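Local coordinates for protein ppBat (Bacteroides thetaiotaomicron VPI-5482, PDB 3CNE), which binds flavins such as lumichrome, riboflavin, FMN and FAD as a homodimer, may store them, and appears to lack protease and chaperone activity, at residues 6-11 and 55-60; 19-24 and 71-76; 31-36 and 65-70; 43-46 and 50-53; 155-160 and 164-169. One frame throughout, in Å; residues are numbered along the deposited sequence.

Contact 1: residues 6-11 and 55-60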
# COMPACT_ATOMS: atom_id res chain seq x y z
N ALA A 6 10.54 -14.13 -3.03
CA ALA A 6 9.82 -13.92 -4.27
C ALA A 6 8.43 -13.45 -3.90
O ALA A 6 7.67 -14.16 -3.23
CB ALA A 6 9.78 -15.19 -5.12
N VAL A 7 8.09 -12.24 -4.34
CA VAL A 7 6.78 -11.67 -4.14
C VAL A 7 5.93 -11.85 -5.41
O VAL A 7 6.32 -11.42 -6.50
CB VAL A 7 6.88 -10.18 -3.77
CG1 VAL A 7 5.50 -9.60 -3.49
CG2 VAL A 7 7.78 -10.02 -2.52
N LEU A 8 4.74 -12.45 -5.25
CA LEU A 8 3.83 -12.63 -6.37
C LEU A 8 2.70 -11.63 -6.28
O LEU A 8 1.95 -11.62 -5.29
CB LEU A 8 3.27 -14.04 -6.39
CG LEU A 8 4.24 -15.22 -6.27
CD1 LEU A 8 3.46 -16.54 -6.36
CD2 LEU A 8 5.32 -15.19 -7.35
N ALA A 9 2.59 -10.80 -7.32
CA ALA A 9 1.55 -9.78 -7.41
C ALA A 9 0.54 -10.15 -8.50
O ALA A 9 0.92 -10.31 -9.67
CB ALA A 9 2.16 -8.39 -7.67
N VAL A 10 -0.71 -10.38 -8.12
CA VAL A 10 -1.71 -10.75 -9.11
C VAL A 10 -2.19 -9.46 -9.80
O VAL A 10 -1.75 -8.38 -9.45
CB VAL A 10 -2.87 -11.53 -8.50
CG1 VAL A 10 -2.37 -12.95 -8.11
CG2 VAL A 10 -3.52 -10.76 -7.30
N ASN A 11 -3.06 -9.58 -10.78
CA ASN A 11 -3.47 -8.40 -11.54
C ASN A 11 -4.98 -8.39 -11.72
O ASN A 11 -5.50 -9.15 -12.55
CB ASN A 11 -2.76 -8.42 -12.88
CG ASN A 11 -3.08 -7.23 -13.73
OD1 ASN A 11 -3.44 -6.19 -13.23
ND2 ASN A 11 -2.95 -7.40 -15.04
N ASP A 55 9.36 -8.53 -12.90
CA ASP A 55 9.38 -9.64 -13.86
C ASP A 55 8.00 -10.28 -13.87
O ASP A 55 7.10 -9.87 -13.11
CB ASP A 55 10.41 -10.66 -13.39
CG ASP A 55 11.05 -11.44 -14.54
OD1 ASP A 55 10.52 -11.46 -15.69
OD2 ASP A 55 12.07 -12.06 -14.26
N VAL A 56 7.84 -11.28 -14.73
CA VAL A 56 6.62 -12.04 -14.82
C VAL A 56 6.85 -13.42 -14.19
O VAL A 56 7.98 -13.88 -14.13
CB VAL A 56 6.14 -12.19 -16.26
CG1 VAL A 56 5.85 -10.83 -16.90
CG2 VAL A 56 7.14 -13.02 -17.13
N ILE A 57 5.77 -14.06 -13.75
CA ILE A 57 5.84 -15.31 -13.02
C ILE A 57 6.40 -16.46 -13.87
O ILE A 57 6.97 -17.41 -13.31
CB ILE A 57 4.45 -15.70 -12.41
CG1 ILE A 57 4.59 -16.91 -11.48
CG2 ILE A 57 3.38 -15.94 -13.51
CD1 ILE A 57 3.57 -16.93 -10.35
N ALA A 58 6.23 -16.38 -15.19
CA ALA A 58 6.79 -17.41 -16.10
C ALA A 58 8.30 -17.54 -15.90
O ALA A 58 8.85 -18.65 -15.95
CB ALA A 58 6.48 -17.08 -17.57
N ASN A 59 8.97 -16.42 -15.63
CA ASN A 59 10.43 -16.41 -15.45
C ASN A 59 10.93 -16.87 -14.07
O ASN A 59 12.14 -16.99 -13.83
CB ASN A 59 11.00 -15.05 -15.83
CG ASN A 59 10.95 -14.80 -17.31
OD1 ASN A 59 10.90 -15.75 -18.10
ND2 ASN A 59 10.95 -13.54 -17.70
N LEU A 60 9.98 -17.14 -13.18
CA LEU A 60 10.27 -17.69 -11.86
C LEU A 60 10.31 -19.23 -11.91
O LEU A 60 10.95 -19.87 -11.07
CB LEU A 60 9.23 -17.20 -10.83
CG LEU A 60 9.38 -17.65 -9.38
CD1 LEU A 60 10.79 -17.31 -8.84
CD2 LEU A 60 8.31 -17.02 -8.50

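Contact 2: residues 19-24 and 71-76. With ZN (zinc ion), chain E.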
# COMPACT_ATOMS: atom_id res chain seq x y z
N PHE A 19 2.22 -3.32 -0.49
CA PHE A 19 3.18 -2.39 0.06
C PHE A 19 3.46 -2.52 1.56
O PHE A 19 4.54 -2.17 2.00
CB PHE A 19 2.85 -0.96 -0.37
CG PHE A 19 3.23 -0.73 -1.79
CD1 PHE A 19 2.29 -0.84 -2.79
CD2 PHE A 19 4.56 -0.50 -2.14
CE1 PHE A 19 2.64 -0.65 -4.14
CE2 PHE A 19 4.91 -0.32 -3.47
CZ PHE A 19 3.96 -0.41 -4.46
N GLN A 20 2.51 -3.04 2.31
CA GLN A 20 2.81 -3.46 3.69
C GLN A 20 3.99 -4.44 3.71
O GLN A 20 4.90 -4.28 4.50
CB GLN A 20 1.59 -4.11 4.34
CG GLN A 20 0.57 -3.11 4.83
CD GLN A 20 -0.48 -3.78 5.68
OE1 GLN A 20 -0.21 -4.13 6.84
NE2 GLN A 20 -1.65 -4.03 5.10
N TYR A 21 3.98 -5.43 2.82
CA TYR A 21 5.12 -6.32 2.69
C TYR A 21 6.37 -5.56 2.22
O TYR A 21 7.43 -5.68 2.83
CB TYR A 21 4.86 -7.48 1.72
CG TYR A 21 3.74 -8.43 2.12
CD1 TYR A 21 3.85 -9.21 3.29
CD2 TYR A 21 2.62 -8.61 1.30
CE1 TYR A 21 2.82 -10.10 3.66
CE2 TYR A 21 1.61 -9.50 1.66
CZ TYR A 21 1.73 -10.25 2.84
OH TYR A 21 0.74 -11.13 3.22
N LEU A 22 6.23 -4.78 1.14
CA LEU A 22 7.42 -4.23 0.49
C LEU A 22 8.09 -3.18 1.34
O LEU A 22 9.31 -3.12 1.39
CB LEU A 22 7.12 -3.70 -0.92
CG LEU A 22 6.46 -4.69 -1.89
CD1 LEU A 22 6.37 -4.08 -3.27
CD2 LEU A 22 7.18 -6.06 -1.92
N GLU A 23 7.29 -2.35 2.02
CA GLU A 23 7.86 -1.38 2.94
C GLU A 23 8.61 -2.08 4.06
O GLU A 23 9.76 -1.71 4.39
CB GLU A 23 6.79 -0.49 3.53
CG GLU A 23 7.38 0.54 4.48
CD GLU A 23 6.36 1.18 5.30
OE1 GLU A 23 5.52 0.45 5.88
OE2 GLU A 23 6.38 2.43 5.36
N ALA A 24 7.96 -3.07 4.65
CA ALA A 24 8.62 -3.82 5.74
C ALA A 24 9.96 -4.45 5.30
O ALA A 24 10.96 -4.30 6.00
CB ALA A 24 7.68 -4.87 6.35
N VAL A 71 5.92 -14.74 -1.07
CA VAL A 71 4.76 -13.96 -0.62
C VAL A 71 3.68 -14.00 -1.71
O VAL A 71 3.96 -13.74 -2.88
CB VAL A 71 5.11 -12.47 -0.33
CG1 VAL A 71 3.88 -11.66 -0.12
CG2 VAL A 71 6.02 -12.35 0.92
N PHE A 72 2.46 -14.37 -1.32
CA PHE A 72 1.34 -14.27 -2.25
C PHE A 72 0.51 -13.05 -1.88
O PHE A 72 -0.16 -13.02 -0.83
CB PHE A 72 0.43 -15.50 -2.26
CG PHE A 72 -0.69 -15.38 -3.27
CD1 PHE A 72 -0.45 -15.66 -4.62
CD2 PHE A 72 -1.94 -14.91 -2.90
CE1 PHE A 72 -1.48 -15.50 -5.60
CE2 PHE A 72 -2.97 -14.78 -3.84
CZ PHE A 72 -2.73 -15.07 -5.20
N SER A 73 0.56 -12.05 -2.74
CA SER A 73 -0.10 -10.78 -2.46
C SER A 73 -1.41 -10.74 -3.25
O SER A 73 -1.43 -10.64 -4.48
CB SER A 73 0.84 -9.61 -2.80
OG SER A 73 0.50 -8.45 -2.05
N CYS A 74 -2.51 -10.85 -2.51
CA CYS A 74 -3.79 -11.10 -3.08
C CYS A 74 -4.41 -9.81 -3.70
O CYS A 74 -3.95 -8.70 -3.46
CB CYS A 74 -4.68 -11.65 -1.97
SG CYS A 74 -6.18 -12.48 -2.50
N GLY A 75 -5.47 -9.99 -4.45
CA GLY A 75 -6.15 -8.88 -5.11
C GLY A 75 -7.43 -9.40 -5.75
O GLY A 75 -7.77 -10.56 -5.61
N ASP A 76 -8.11 -8.52 -6.49
CA ASP A 76 -9.39 -8.85 -7.04
C ASP A 76 -9.29 -9.80 -8.21
O ASP A 76 -10.30 -10.30 -8.69
CB ASP A 76 -10.15 -7.57 -7.41
CG ASP A 76 -10.64 -6.82 -6.18
OD1 ASP A 76 -10.57 -7.37 -5.06
OD2 ASP A 76 -11.09 -5.68 -6.34
ZN ZN E . -8.06 -11.41 -1.72

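Contact 3: residues 31-36 and 65-70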
# COMPACT_ATOMS: atom_id res chain seq x y z
N SER A 31 15.99 -8.80 1.05
CA SER A 31 15.99 -8.80 -0.39
C SER A 31 14.71 -9.42 -0.97
O SER A 31 14.27 -10.47 -0.51
CB SER A 31 17.21 -9.60 -0.88
OG SER A 31 17.22 -9.64 -2.29
N TYR A 32 14.16 -8.80 -2.00
CA TYR A 32 12.96 -9.32 -2.65
C TYR A 32 12.91 -8.96 -4.11
O TYR A 32 13.55 -8.02 -4.53
CB TYR A 32 11.70 -8.82 -1.93
CG TYR A 32 11.51 -7.32 -2.03
CD1 TYR A 32 10.86 -6.75 -3.12
CD2 TYR A 32 12.03 -6.47 -1.06
CE1 TYR A 32 10.71 -5.36 -3.23
CE2 TYR A 32 11.88 -5.10 -1.13
CZ TYR A 32 11.23 -4.55 -2.21
OH TYR A 32 11.11 -3.18 -2.26
N LYS A 33 12.13 -9.72 -4.89
CA LYS A 33 11.89 -9.45 -6.30
C LYS A 33 10.41 -9.69 -6.53
O LYS A 33 9.88 -10.67 -6.02
CB LYS A 33 12.71 -10.40 -7.16
CG LYS A 33 12.53 -10.21 -8.66
CD LYS A 33 13.56 -11.01 -9.44
CE LYS A 33 13.27 -10.90 -10.93
NZ LYS A 33 14.28 -11.61 -11.80
N VAL A 34 9.76 -8.79 -7.25
CA VAL A 34 8.31 -8.82 -7.41
C VAL A 34 7.97 -9.33 -8.82
O VAL A 34 8.41 -8.74 -9.82
CB VAL A 34 7.64 -7.41 -7.14
CG1 VAL A 34 6.12 -7.54 -7.16
CG2 VAL A 34 8.10 -6.81 -5.79
N PHE A 35 7.15 -10.39 -8.86
CA PHE A 35 6.75 -11.08 -10.09
C PHE A 35 5.28 -10.89 -10.33
O PHE A 35 4.45 -11.20 -9.47
CB PHE A 35 7.03 -12.62 -10.02
CG PHE A 35 8.47 -12.98 -9.88
CD1 PHE A 35 9.22 -13.36 -11.01
CD2 PHE A 35 9.09 -12.99 -8.63
CE1 PHE A 35 10.58 -13.71 -10.89
CE2 PHE A 35 10.43 -13.34 -8.49
CZ PHE A 35 11.18 -13.73 -9.64
N ALA A 36 4.95 -10.39 -11.52
CA ALA A 36 3.56 -10.28 -11.92
C ALA A 36 2.96 -11.63 -12.26
O ALA A 36 3.52 -12.38 -13.05
CB ALA A 36 3.40 -9.32 -13.12
N ASP A 65 14.35 -22.38 -6.29
CA ASP A 65 15.38 -22.70 -5.28
C ASP A 65 16.36 -21.53 -5.12
O ASP A 65 17.29 -21.59 -4.32
CB ASP A 65 16.09 -24.01 -5.64
CG ASP A 65 16.23 -24.95 -4.46
OD1 ASP A 65 16.16 -24.51 -3.27
OD2 ASP A 65 16.45 -26.16 -4.71
N GLU A 66 16.13 -20.45 -5.85
CA GLU A 66 16.92 -19.23 -5.76
C GLU A 66 16.38 -18.32 -4.66
O GLU A 66 16.97 -17.29 -4.34
CB GLU A 66 16.79 -18.48 -7.07
CG GLU A 66 18.09 -18.14 -7.75
CD GLU A 66 17.89 -18.07 -9.25
OE1 GLU A 66 17.93 -19.16 -9.90
OE2 GLU A 66 17.70 -16.95 -9.78
N PHE A 67 15.24 -18.70 -4.09
CA PHE A 67 14.56 -17.87 -3.11
C PHE A 67 14.35 -18.67 -1.83
O PHE A 67 14.41 -19.90 -1.85
CB PHE A 67 13.25 -17.36 -3.69
CG PHE A 67 13.43 -16.37 -4.81
CD1 PHE A 67 13.50 -15.01 -4.56
CD2 PHE A 67 13.53 -16.81 -6.13
CE1 PHE A 67 13.65 -14.09 -5.60
CE2 PHE A 67 13.68 -15.90 -7.18
CZ PHE A 67 13.74 -14.54 -6.92
N ASP A 68 14.14 -17.97 -0.72
CA ASP A 68 13.93 -18.61 0.58
C ASP A 68 12.46 -18.60 1.00
O ASP A 68 12.04 -19.31 1.90
CB ASP A 68 14.78 -17.89 1.62
CG ASP A 68 16.26 -17.97 1.30
OD1 ASP A 68 16.85 -19.03 1.55
OD2 ASP A 68 16.82 -17.00 0.77
N ALA A 69 11.69 -17.72 0.35
CA ALA A 69 10.34 -17.38 0.78
C ALA A 69 9.53 -16.97 -0.43
O ALA A 69 10.07 -16.43 -1.39
CB ALA A 69 10.35 -16.25 1.81
N LEU A 70 8.23 -17.24 -0.36
CA LEU A 70 7.25 -16.75 -1.31
C LEU A 70 6.22 -15.94 -0.55
O LEU A 70 5.72 -16.38 0.50
CB LEU A 70 6.59 -17.91 -2.03
CG LEU A 70 5.60 -17.67 -3.18
CD1 LEU A 70 5.51 -18.91 -4.05
CD2 LEU A 70 4.20 -17.39 -2.63

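Contact 4: residues 43-46 and 50-53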
# COMPACT_ATOMS: atom_id res chain seq x y z
N ILE A 43 0.96 -4.25 -14.09
CA ILE A 43 -0.28 -4.76 -13.45
C ILE A 43 -1.07 -3.59 -12.90
O ILE A 43 -0.58 -2.50 -12.87
CB ILE A 43 0.02 -5.76 -12.27
CG1 ILE A 43 0.78 -5.04 -11.12
CG2 ILE A 43 0.71 -7.06 -12.77
CD1 ILE A 43 0.89 -5.86 -9.83
N LYS A 44 -2.31 -3.82 -12.48
CA LYS A 44 -3.10 -2.76 -11.86
C LYS A 44 -3.27 -3.08 -10.41
O LYS A 44 -3.09 -4.23 -10.02
CB LYS A 44 -4.46 -2.66 -12.51
CG LYS A 44 -4.49 -1.66 -13.64
CD LYS A 44 -4.08 -2.27 -14.96
CE LYS A 44 -4.50 -1.32 -16.11
NZ LYS A 44 -4.86 -2.11 -17.35
N THR A 45 -3.62 -2.07 -9.61
CA THR A 45 -4.06 -2.33 -8.25
C THR A 45 -5.56 -2.37 -8.30
O THR A 45 -6.16 -1.87 -9.26
CB THR A 45 -3.59 -1.25 -7.29
OG1 THR A 45 -4.09 0.04 -7.69
CG2 THR A 45 -2.02 -1.21 -7.32
N ASN A 46 -6.18 -2.91 -7.27
CA ASN A 46 -7.66 -2.90 -7.17
C ASN A 46 -8.14 -1.45 -7.31
O ASN A 46 -9.15 -1.18 -7.95
CB ASN A 46 -8.12 -3.39 -5.79
CG ASN A 46 -7.86 -4.87 -5.56
OD1 ASN A 46 -7.51 -5.61 -6.48
ND2 ASN A 46 -8.09 -5.31 -4.34
N VAL A 50 -1.34 1.89 -11.74
CA VAL A 50 -0.52 0.98 -12.50
C VAL A 50 0.83 0.80 -11.81
O VAL A 50 1.48 1.79 -11.45
CB VAL A 50 -0.34 1.51 -13.95
CG1 VAL A 50 0.70 0.71 -14.74
CG2 VAL A 50 -1.69 1.50 -14.67
N LEU A 51 1.22 -0.46 -11.60
CA LEU A 51 2.56 -0.81 -11.13
C LEU A 51 3.32 -1.53 -12.23
O LEU A 51 2.76 -2.36 -12.94
CB LEU A 51 2.49 -1.72 -9.90
CG LEU A 51 1.73 -1.23 -8.66
CD1 LEU A 51 1.71 -2.35 -7.65
CD2 LEU A 51 2.40 -0.00 -8.07
N ILE A 52 4.59 -1.20 -12.38
CA ILE A 52 5.49 -2.00 -13.21
C ILE A 52 6.42 -2.72 -12.24
O ILE A 52 7.21 -2.10 -11.53
CB ILE A 52 6.24 -1.15 -14.25
CG1 ILE A 52 5.21 -0.28 -15.03
CG2 ILE A 52 7.06 -2.06 -15.21
CD1 ILE A 52 5.80 0.51 -16.24
N VAL A 53 6.28 -4.03 -12.17
CA VAL A 53 7.03 -4.83 -11.20
C VAL A 53 8.33 -5.35 -11.87
O VAL A 53 8.68 -4.85 -12.94
CB VAL A 53 6.17 -5.93 -10.56
CG1 VAL A 53 4.91 -5.32 -9.88
CG2 VAL A 53 5.76 -7.02 -11.60

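Contact 5: residues 155-160 and 164-169. With FMN (flavin mononucleotide), chain N.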
# COMPACT_ATOMS: atom_id res chain seq x y z
N PHE A 155 2.82 -18.53 7.01
CA PHE A 155 2.56 -17.28 7.71
C PHE A 155 1.41 -16.63 6.93
O PHE A 155 1.63 -16.05 5.88
CB PHE A 155 3.81 -16.38 7.66
CG PHE A 155 4.99 -16.93 8.42
CD1 PHE A 155 5.49 -16.25 9.54
CD2 PHE A 155 5.61 -18.11 8.03
CE1 PHE A 155 6.59 -16.76 10.27
CE2 PHE A 155 6.71 -18.63 8.75
CZ PHE A 155 7.19 -17.94 9.87
N THR A 156 0.18 -16.77 7.42
CA THR A 156 -0.96 -16.27 6.68
C THR A 156 -1.80 -15.34 7.54
O THR A 156 -1.91 -15.52 8.76
CB THR A 156 -1.83 -17.42 6.11
OG1 THR A 156 -2.38 -18.21 7.18
CG2 THR A 156 -1.01 -18.32 5.22
N ALA A 157 -2.35 -14.32 6.90
CA ALA A 157 -3.21 -13.35 7.57
C ALA A 157 -4.58 -13.37 6.89
O ALA A 157 -4.68 -13.59 5.68
CB ALA A 157 -2.59 -11.98 7.51
N GLN A 158 -5.62 -13.15 7.68
CA GLN A 158 -6.98 -13.14 7.21
C GLN A 158 -7.16 -12.15 6.03
O GLN A 158 -7.77 -12.50 5.02
CB GLN A 158 -7.91 -12.78 8.36
CG GLN A 158 -9.36 -13.04 8.07
CD GLN A 158 -10.25 -12.79 9.26
OE1 GLN A 158 -10.76 -11.68 9.45
NE2 GLN A 158 -10.47 -13.83 10.06
N ASP A 159 -6.61 -10.95 6.16
CA ASP A 159 -6.64 -10.00 5.03
C ASP A 159 -5.66 -8.84 5.23
O ASP A 159 -4.84 -8.90 6.15
CB ASP A 159 -8.05 -9.51 4.77
CG ASP A 159 -8.65 -8.84 5.94
OD1 ASP A 159 -7.89 -8.22 6.71
OD2 ASP A 159 -9.88 -8.93 6.13
N GLU A 160 -5.76 -7.81 4.38
CA GLU A 160 -4.78 -6.71 4.39
C GLU A 160 -4.82 -6.00 5.73
O GLU A 160 -3.81 -5.47 6.18
CB GLU A 160 -5.06 -5.69 3.26
CG GLU A 160 -4.77 -6.22 1.86
CD GLU A 160 -5.90 -7.12 1.29
OE1 GLU A 160 -5.69 -7.74 0.20
OE2 GLU A 160 -6.98 -7.21 1.93
N TRP A 164 -0.54 -6.70 9.82
CA TRP A 164 0.21 -6.14 10.95
C TRP A 164 0.37 -7.14 12.11
O TRP A 164 1.36 -7.05 12.82
CB TRP A 164 -0.44 -4.85 11.48
CG TRP A 164 -1.72 -5.04 12.28
CD1 TRP A 164 -2.97 -5.14 11.79
CD2 TRP A 164 -1.83 -5.16 13.71
NE1 TRP A 164 -3.88 -5.30 12.81
CE2 TRP A 164 -3.20 -5.31 14.01
CE3 TRP A 164 -0.90 -5.15 14.77
CZ2 TRP A 164 -3.66 -5.46 15.32
CZ3 TRP A 164 -1.37 -5.28 16.08
CH2 TRP A 164 -2.73 -5.44 16.34
N THR A 165 -0.59 -8.05 12.29
CA THR A 165 -0.55 -9.03 13.41
C THR A 165 0.53 -10.11 13.27
O THR A 165 0.91 -10.74 14.26
CB THR A 165 -1.90 -9.75 13.67
OG1 THR A 165 -2.24 -10.60 12.56
CG2 THR A 165 -3.01 -8.75 13.96
N MSE A 166 1.02 -10.33 12.05
CA MSE A 166 2.04 -11.35 11.84
C MSE A 166 3.33 -10.81 11.23
O MSE A 166 4.32 -11.51 11.17
CB MSE A 166 1.50 -12.47 10.96
CG MSE A 166 1.07 -11.97 9.58
SE MSE A 166 1.05 -13.38 8.22
CE MSE A 166 2.38 -12.58 7.02
N LEU A 167 3.31 -9.57 10.77
CA LEU A 167 4.43 -9.02 10.01
C LEU A 167 5.74 -8.93 10.82
O LEU A 167 6.81 -9.24 10.27
CB LEU A 167 4.03 -7.67 9.38
CG LEU A 167 4.92 -7.09 8.29
CD1 LEU A 167 5.13 -8.09 7.16
CD2 LEU A 167 4.31 -5.77 7.77
N PRO A 168 5.69 -8.55 12.11
CA PRO A 168 6.94 -8.58 12.89
C PRO A 168 7.56 -9.98 12.95
O PRO A 168 8.79 -10.11 12.89
CB PRO A 168 6.50 -8.14 14.30
CG PRO A 168 5.28 -7.28 14.02
CD PRO A 168 4.57 -8.08 12.95
N LYS A 169 6.73 -11.01 13.08
CA LYS A 169 7.23 -12.40 13.07
C LYS A 169 7.81 -12.76 11.70
O LYS A 169 8.81 -13.46 11.62
CB LYS A 169 6.12 -13.39 13.49
CG LYS A 169 5.71 -13.29 14.98
CD LYS A 169 4.74 -14.39 15.44
CE LYS A 169 3.26 -14.19 15.00
NZ LYS A 169 2.35 -13.45 15.98
N1 FMN N . -1.73 -1.41 11.99
C2 FMN N . -2.27 -1.43 10.73
O2 FMN N . -1.54 -1.23 9.75
N3 FMN N . -3.63 -1.66 10.56
C4 FMN N . -4.44 -1.87 11.68
O4 FMN N . -5.65 -2.14 11.53
C4A FMN N . -3.89 -1.86 12.95
N5 FMN N . -4.68 -2.07 14.07
C5A FMN N . -4.11 -2.05 15.32
C6 FMN N . -4.90 -2.26 16.44
C7 FMN N . -4.35 -2.26 17.72
C7M FMN N . -5.03 -3.12 18.75
C8 FMN N . -2.98 -1.99 17.89
C8M FMN N . -2.57 -1.18 19.10
C9 FMN N . -2.20 -1.80 16.75
C9A FMN N . -2.74 -1.81 15.47
N10 FMN N . -1.93 -1.59 14.36
C10 FMN N . -2.52 -1.62 13.11
C1' FMN N . -0.49 -2.02 14.40
C2' FMN N . 0.52 -0.89 14.53
O2' FMN N . 0.85 -0.37 13.25
C3' FMN N . 1.77 -1.44 15.23
O3' FMN N . 1.41 -1.94 16.51
C4' FMN N . 2.88 -0.40 15.39
O4' FMN N . 3.70 -0.34 14.23
O HOH W 1 -2.19 -4.75 8.50

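Contact 1: residues 6-11 and 55-60
Leu8 and Leu60 meet through single methyl groups: CD2 of Leu8 lies 3.7 Å from CD2 of Leu60, the two side chains crossing at about a right angle. The same Leu8 methyl also serves Ile57, whose CD1 sits 3.9 Å from Leu8 CD2 and 4.0 Å from Leu8 CD1, so that the tip of the isoleucine rests against both branches of the leucine fork. Leu60 reaches the strand because its CG is anti to the backbone N (chi1 -179°), and its CD2 then also approaches Ala6 CB at 4.1 Å. Ala6 and Leu8, two apart on strand 4-9, thus present one apolar surface to the far segment. In the DJ-1/PfpI fold this strand lies inside a mainly parallel sheet, while the chain after the edge strand 55-56 turns through a short 3-10 segment, 57-59, that brings Ile57 and Leu60 over one face of that sheet. The turn has a polar outer side: Asn59 ND2 donates to Asp55 OD1 at 2.9 Å, reaching the syn side of the carboxylate 17° out of its plane. Helix 88-102 borders the same cluster, with Leu93 touching both Leu8 and Ile57, and Val96 touching Leu60. Phe35, from strand 31-36, closes against Ala6 and Leu60.

Contact 2: residues 19-24 and 71-76
The Tyr21 ring takes Val71 over one face and Ser73 at its edge. CG1 of Val71 stands 3.7 Å from the Tyr21 ring centroid, 16° off the ring normal, a CH-pi contact shifted a little toward the rim, with Tyr21 CD2 and CE2 both 3.6 Å from that methyl. CG1 of this valine lies across the CA-CB bond from the amide nitrogen (chi1 170°), which turns that branch to the ring. Ser73 OG lies near the ring plane, 4.0 Å from Tyr21 CD2. The hydroxyl of Tyr21 is engaged by His110 ND1, and the imidazole ring meets the phenol ring with the planes at about 45°. Helix 15-27 lies against strand 69-73 here, as helices flank the central sheet in the DJ-1/PfpI fold. One residue beyond the strand, Cys74 SG binds the zinc ion at 2.3 Å, and Cys111 supplies a second sulfur ligand to this structural site. On its outer side the helix faces the second subunit, where Phe19 meets Phe19 of that chain. The chemistry divides at the tyrosine: the ring face takes a valine methyl where helix meets sheet, while the buried hydroxyl is satisfied by a histidine beside the second zinc ligand.

Contact 3: residues 31-36 and 65-70
Lys33 is the first residue of strand 31-36 to touch the far segment, and it does so through its aliphatic root: Lys33 CB lies 4.1 Å from Phe67 CE1, at the edge of the phenylalanine ring and near its plane. Its chain is extended throughout, starting from a trans chi1 of 180°, and carries the ammonium away from the ring. Lys33 NZ is 6.7 Å from Glu66 OE2, too far for contact, and has a long, weak ion pair with Asp55. Two residues on, on the same side of the strand, Phe35 makes the aromatic contact. Its CZ is 3.8 Å from Phe67 CZ, the two side chains coming from opposite directions. Phe67 CZ sits at the edge of the Phe35 ring, yet the pair is oblique, with centroids 5.8 Å apart and planes at 79°. Strands 31-36, 4-9 and 69-73 are successive parallel strands of the DJ-1/PfpI sheet, and Phe67 just precedes the last, so the rings meet over the middle one. The chemistry grades from the buried ring pair to the marginal lysine, whose CB adds to the apolar edge while its charge probably feels these acids only weakly.

Contact 4: residues 43-46 and 50-53
Ile43 and Leu51 form the hydrogen-bonded pair of a small antiparallel hairpin, each giving its amide to the other's carbonyl. Ile43 N donates to Leu51 O at 2.9 Å in a nearly straight bond (170° at the hydrogen) that runs almost along the C=O axis. The return bond, Leu51 N to Ile43 O at 3.0 Å, is more bent, its donor tilted 28° from the carbonyl plane. Ile43 O also receives a CA-H...O contact from Val50 CA at 3.5 Å, a minor addition. Lys44 and Val50 follow as the non-hydrogen-bonded pair, so the amide of Lys44 looks outward from the hairpin, to Asn11 OD1. The hydroxyl of Thr45 is held by the turn itself, between Met49 N and Ser47 OG; a chi1 of 59° gives it that place and turns the methyl to Leu51, Thr45 CG2 lying 3.9 Å from Leu51 CD1. On that same face Ile43 CG1 approaches Leu51 CB at 3.9 Å, and Ile43 CD1 extends to Val53 CG1 at 4.1 Å. Strand 50-52 pairs on its other edge with a strand of the second subunit, extending the two-stranded sheet across the dimer interface, where Leu51 packs on Leu51 of that chain. Leu51 N and O are thus satisfied by Ile43, the intersubunit ladder probably serves the outward-facing groups, and the apolar branches of Ile43, Thr45 and Leu51 pack on one side.

Contact 5: residues 155-160 and 164-169
The selenium of Met166, a selenomethionine, lies against the backbone of strand 154-157, 3.5 Å from both Phe155 C and Thr156 C. Apolar contacts continue to either side: Met166 SE is 4.0 Å from Ala157 CB, and Met166 CE reaches Phe155 CB at 4.1 Å. The side chain gets there with CG set between the backbone N and the carbonyl carbon (chi1 60°) and a bend at chi3, which lays the selenoether over the strand. Met166 stands at the N-cap position of helix 167-174, and its side chain joins the start of this last helix of the DJ-1/PfpI fold to the sheet; Ile108 of the adjacent strand and Ser148 also touch it. A water forms the polar link, donating to Glu160 O and accepting from Trp164 N, each at 2.9 Å, while Gln20 NE2 is a further donor to Glu160 O. The indole faces the flavin: the isoalloxazine lies over one face of Trp164, with Trp164 CZ2 3.4 Å from FMN C5A, and the closest approach is Trp164 CE3 to FMN C1', the first ribityl carbon, at 3.2 Å. Thr165 CG2 backs the opposite face. Asn161 O of the second subunit is hydrogen-bonded to the same flavin, which the homodimer partners share.

In the fold
Contacts 1, 2 and 3 gather round the central sheet and are mostly buried and apolar. Contacts 1 and 3 are neighbours in one cluster, joined by Ala6, Phe35, Leu60 and Phe67, and strand 69-73 serves contacts 2 and 3. The first segments of contacts 1 and 3 pair directly, Val7 O with Phe35 N. Contact 4 lies in a separate hairpin further from the chain's centre, yet touches contacts 1, 2 and 3; there backbone hydrogen bonds are added to side-chain packing and the second subunit continues the ladder. Contact 5 lies toward the opposite side of the sheet, about 21 Å from contact 1 between centres; it combines core packing with a flavin surface and meets contact 2 through Gln20 and Glu160.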